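Local structure of vacuolar protein sorting-associated protein 54 (Mus musculus, 3N1E) at residues M32-L40 with C53-M64. The protein is a component of the GARP complex and probably acts in retrograde transport from endosomes to the trans-Golgi network. Sequence-based numbering, arbitrary orientation.
Sequences MDSLFDKLL and CFRNICKQMTKM
Ile57 of helix 52-68 sends its branches to three residues of helix 17-40, a worked example of how an antiparallel helix pair can be held by apolar packing without a hydrogen bond between the segments. Its CG2 meets Phe36 CE1 at 3.7 Å, its CG1 lies 3.9 Å from Leu39 CD1, and its CD1 reaches Leu40, whose CG is 4.0 Å away. With chi1 at -72° the CG1-CD1 arm is anti to the carbonyl carbon and CG2 anti to the backbone N, which gives the two branches different partners: CG2 meets Phe36 and the arm meets the leucines. Toward the end of helix 17-40, the sulfur of Cys53 rests against both Leu39 and Leu40, the last two residues of that helix, with Leu40 CD2 at 3.7 Å from SG and the CB of Leu39 also in contact.

One turn beyond Ile57, Met61, in the conformer described here, brings its sulfur to the rim of the Phe36 ring, near the ring plane, in an edge-on Met-aromatic contact with SD 3.8 Å from CZ. The CG of Met32 touches the sulfur of Met64, 3.8 Å away. Both Met61 and Met64 also lean on Phe81 of helix 74-98, and Phe36 touches Ser87 there, so this buried flank is shared by three helices of the C-terminal domain.

The other flank is looser and partly exposed. Leu35 CD2 rests on the aliphatic part of Gln60, 3.8 Å from CB, and Leu39 CD1 touches Asn56 through CB; here the polar residues contribute their carbon stems.

No hydrogen bond joins the segments, whose axes run at 170° with a closest approach of 10.3 Å. Cohesion across this interface therefore rests on dispersion and the hydrophobic effect, with thioether and thiol sulfurs serving as polarisable filling among the aliphatic and aromatic carbons.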
loop_
_atom_site.group_PDB
_atom_site.type_symbol
_atom_site.label_atom_id
_atom_site.label_comp_id
_atom_site.label_asym_id
_atom_site.label_seq_id
_atom_site.Cartn_x
_atom_site.Cartn_y
_atom_site.Cartn_z
ATOM N N MET A 32 -6.585 -1.408 6.160
ATOM C CA MET A 32 -5.144 -1.619 6.086
ATOM C C MET A 32 -4.385 -0.645 6.987
ATOM O O MET A 32 -3.382 -1.010 7.605
ATOM C CB MET A 32 -4.626 -1.539 4.650
ATOM C CG MET A 32 -5.243 -2.549 3.702
ATOM S SD MET A 32 -4.927 -4.263 4.168
ATOM C CE MET A 32 -3.182 -4.390 3.878
ATOM N N ASP A 33 -4.862 0.597 7.061
ATOM C CA ASP A 33 -4.259 1.591 7.957
ATOM C C ASP A 33 -4.215 1.098 9.414
ATOM O O ASP A 33 -3.196 1.255 10.097
ATOM C CB ASP A 33 -4.992 2.929 7.844
ATOM C CG ASP A 33 -4.442 3.961 8.787
ATOM O OD1 ASP A 33 -3.340 4.473 8.486
ATOM O OD2 ASP A 33 -5.100 4.223 9.827
ATOM N N SER A 34 -5.307 0.468 9.879
ATOM C CA SER A 34 -5.343 -0.057 11.236
ATOM C C SER A 34 -4.369 -1.223 11.435
ATOM O O SER A 34 -3.689 -1.303 12.465
ATOM C CB SER A 34 -6.780 -0.418 11.629
ATOM O OG SER A 34 -7.592 0.739 11.608
ATOM N N LEU A 35 -4.253 -2.101 10.436
ATOM C CA LEU A 35 -3.244 -3.168 10.452
ATOM C C LEU A 35 -1.822 -2.624 10.542
ATOM O O LEU A 35 -1.014 -3.098 11.369
ATOM C CB LEU A 35 -3.395 -4.045 9.191
ATOM C CG LEU A 35 -2.352 -5.168 9.101
ATOM C CD1 LEU A 35 -2.631 -6.298 10.127
ATOM C CD2 LEU A 35 -2.288 -5.686 7.666
ATOM N N PHE A 36 -1.510 -1.641 9.701
ATOM C CA PHE A 36 -0.183 -1.013 9.721
ATOM C C PHE A 36 0.120 -0.357 11.061
ATOM O O PHE A 36 1.237 -0.456 11.546
ATOM C CB PHE A 36 -0.015 -0.001 8.588
ATOM C CG PHE A 36 -0.195 -0.584 7.206
ATOM C CD1 PHE A 36 -0.009 -1.945 6.962
ATOM C CD2 PHE A 36 -0.515 0.259 6.137
ATOM C CE1 PHE A 36 -0.171 -2.497 5.640
ATOM C CE2 PHE A 36 -0.663 -0.252 4.831
ATOM C CZ PHE A 36 -0.477 -1.629 4.580
ATOM N N ASP A 37 -0.866 0.329 11.648
ATOM C CA ASP A 37 -0.652 0.965 12.944
ATOM C C ASP A 37 -0.353 -0.116 13.977
ATOM O O ASP A 37 0.593 0.009 14.740
ATOM C CB ASP A 37 -1.863 1.808 13.381
ATOM C CG ASP A 37 -1.748 2.275 14.856
ATOM O OD1 ASP A 37 -0.779 2.992 15.170
ATOM O OD2 ASP A 37 -2.596 1.899 15.699
ATOM N N LYS A 38 -1.134 -1.193 13.972
ATOM C CA LYS A 38 -0.960 -2.261 14.962
ATOM C C LYS A 38 0.411 -2.895 14.844
ATOM O O LYS A 38 1.125 -3.036 15.843
ATOM C CB LYS A 38 -2.037 -3.328 14.778
ATOM C CG LYS A 38 -1.954 -4.423 15.796
ATOM C CD LYS A 38 -2.952 -5.519 15.475
ATOM C CE LYS A 38 -2.351 -6.892 15.739
ATOM N NZ LYS A 38 -1.750 -6.988 17.092
ATOM N N LEU A 39 0.793 -3.232 13.611
ATOM C CA LEU A 39 2.055 -3.943 13.382
ATOM C C LEU A 39 3.285 -3.052 13.542
ATOM O O LEU A 39 4.239 -3.439 14.232
ATOM C CB LEU A 39 2.045 -4.650 12.024
ATOM C CG LEU A 39 1.040 -5.802 11.850
ATOM C CD1 LEU A 39 1.003 -6.276 10.401
ATOM C CD2 LEU A 39 1.381 -6.957 12.820
ATOM N N LEU A 40 3.262 -1.872 12.922
ATOM C CA LEU A 40 4.441 -1.004 12.910
ATOM C C LEU A 40 4.724 -0.336 14.260
ATOM O O LEU A 40 5.860 0.032 14.518
ATOM C CB LEU A 40 4.357 0.018 11.778
ATOM C CG LEU A 40 4.556 -0.673 10.426
ATOM C CD1 LEU A 40 4.118 0.227 9.268
ATOM C CD2 LEU A 40 6.041 -1.086 10.251
ATOM N N CYS A 53 7.258 -8.515 11.070
ATOM C CA CYS A 53 6.343 -7.416 10.811
ATOM C C CYS A 53 6.149 -7.260 9.299
ATOM O O CYS A 53 5.015 -7.233 8.804
ATOM C CB CYS A 53 6.902 -6.101 11.399
ATOM S SG CYS A 53 5.926 -4.690 11.053
ATOM N N PHE A 54 7.264 -7.166 8.577
ATOM C CA PHE A 54 7.185 -6.946 7.124
ATOM C C PHE A 54 6.655 -8.160 6.377
ATOM O O PHE A 54 5.953 -8.004 5.354
ATOM C CB PHE A 54 8.530 -6.498 6.552
ATOM C CG PHE A 54 8.829 -5.037 6.758
ATOM C CD1 PHE A 54 8.773 -4.450 8.021
ATOM C CD2 PHE A 54 9.179 -4.241 5.684
ATOM C CE1 PHE A 54 9.047 -3.071 8.190
ATOM C CE2 PHE A 54 9.475 -2.869 5.857
ATOM C CZ PHE A 54 9.415 -2.310 7.113
ATOM N N ARG A 55 6.950 -9.377 6.873
ATOM C CA ARG A 55 6.354 -10.561 6.232
ATOM C C ARG A 55 4.829 -10.514 6.311
ATOM O O ARG A 55 4.134 -10.820 5.343
ATOM C CB ARG A 55 6.865 -11.876 6.853
ATOM C CG ARG A 55 8.333 -12.113 6.611
ATOM C CD ARG A 55 8.747 -13.572 6.938
ATOM N NE ARG A 55 8.423 -14.008 8.304
ATOM C CZ ARG A 55 9.211 -13.899 9.388
ATOM N NH1 ARG A 55 10.388 -13.266 9.368
ATOM N NH2 ARG A 55 8.794 -14.419 10.535
ATOM N N ASN A 56 4.331 -10.104 7.475
ATOM C CA ASN A 56 2.893 -10.045 7.684
ATOM C C ASN A 56 2.247 -8.954 6.858
ATOM O O ASN A 56 1.240 -9.212 6.196
ATOM C CB ASN A 56 2.584 -9.880 9.163
ATOM C CG ASN A 56 2.732 -11.161 9.905
ATOM O OD1 ASN A 56 2.196 -12.195 9.486
ATOM N ND2 ASN A 56 3.467 -11.125 11.010
ATOM N N ILE A 57 2.836 -7.755 6.855
ATOM C CA ILE A 57 2.351 -6.647 6.022
ATOM C C ILE A 57 2.284 -7.117 4.559
ATOM O O ILE A 57 1.254 -7.000 3.883
ATOM C CB ILE A 57 3.278 -5.413 6.142
ATOM C CG1 ILE A 57 3.096 -4.755 7.522
ATOM C CG2 ILE A 57 2.995 -4.388 5.006
ATOM C CD1 ILE A 57 4.172 -3.734 7.893
ATOM N N CYS A 58 3.374 -7.689 4.076
ATOM C CA CYS A 58 3.408 -8.078 2.661
ATOM C C CYS A 58 2.441 -9.207 2.334
ATOM O O CYS A 58 1.842 -9.193 1.253
ATOM C CB CYS A 58 4.831 -8.416 2.211
ATOM S SG CYS A 58 5.883 -6.929 2.234
ATOM N N LYS A 59 2.269 -10.168 3.251
ATOM C CA LYS A 59 1.292 -11.224 3.026
ATOM C C LYS A 59 -0.119 -10.631 2.886
ATOM O O LYS A 59 -0.860 -11.025 1.982
ATOM C CB LYS A 59 1.320 -12.267 4.152
ATOM C CG LYS A 59 0.463 -13.488 3.858
ATOM C CD LYS A 59 0.795 -14.674 4.775
ATOM C CE LYS A 59 0.545 -15.993 4.027
ATOM N NZ LYS A 59 -0.191 -17.055 4.789
ATOM N N GLN A 60 -0.474 -9.681 3.755
ATOM C CA GLN A 60 -1.830 -9.083 3.681
ATOM C C GLN A 60 -2.037 -8.219 2.452
ATOM O O GLN A 60 -3.132 -8.209 1.887
ATOM C CB GLN A 60 -2.234 -8.368 4.979
ATOM C CG GLN A 60 -2.176 -9.253 6.205
ATOM C CD GLN A 60 -2.886 -10.591 6.035
ATOM O OE1 GLN A 60 -4.013 -10.644 5.579
ATOM N NE2 GLN A 60 -2.189 -11.671 6.348
ATOM N N MET A 61 -0.986 -7.528 2.007
ATOM C CA MET A 61 -1.013 -6.739 0.777
ATOM C C MET A 61 -1.263 -7.656 -0.422
ATOM O O MET A 61 -2.036 -7.343 -1.325
ATOM C CB MET A 61 0.319 -5.991 0.606
ATOM C CG MET A 61 0.558 -4.899 1.636
ATOM S SD MET A 61 -0.323 -3.418 1.175
ATOM C CE MET A 61 -1.870 -4.176 0.712
ATOM N N THR A 62 -0.594 -8.803 -0.413
ATOM C CA THR A 62 -0.751 -9.825 -1.445
ATOM C C THR A 62 -2.177 -10.367 -1.456
ATOM O O THR A 62 -2.798 -10.501 -2.503
ATOM C CB THR A 62 0.245 -10.983 -1.195
ATOM O OG1 THR A 62 1.571 -10.500 -1.432
ATOM C CG2 THR A 62 -0.034 -12.192 -2.085
ATOM N N LYS A 63 -2.681 -10.687 -0.266
ATOM C CA LYS A 63 -4.019 -11.262 -0.166
ATOM C C LYS A 63 -5.062 -10.233 -0.605
ATOM O O LYS A 63 -6.063 -10.592 -1.232
ATOM C CB LYS A 63 -4.311 -11.745 1.259
ATOM C CG LYS A 63 -3.601 -13.012 1.652
ATOM C CD LYS A 63 -4.217 -14.260 1.032
ATOM C CE LYS A 63 -3.570 -15.517 1.624
ATOM N NZ LYS A 63 -3.421 -16.592 0.595
ATOM N N MET A 64 -4.819 -8.967 -0.269
ATOM C CA MET A 64 -5.729 -7.888 -0.660
ATOM C C MET A 64 -5.768 -7.783 -2.185
ATOM O O MET A 64 -6.845 -7.674 -2.783
ATOM C CB MET A 64 -5.288 -6.553 -0.086
ATOM C CG MET A 64 -6.268 -5.452 -0.438
ATOM S SD MET A 64 -5.737 -3.881 0.172
ATOM C CE MET A 64 -4.675 -3.278 -1.127
#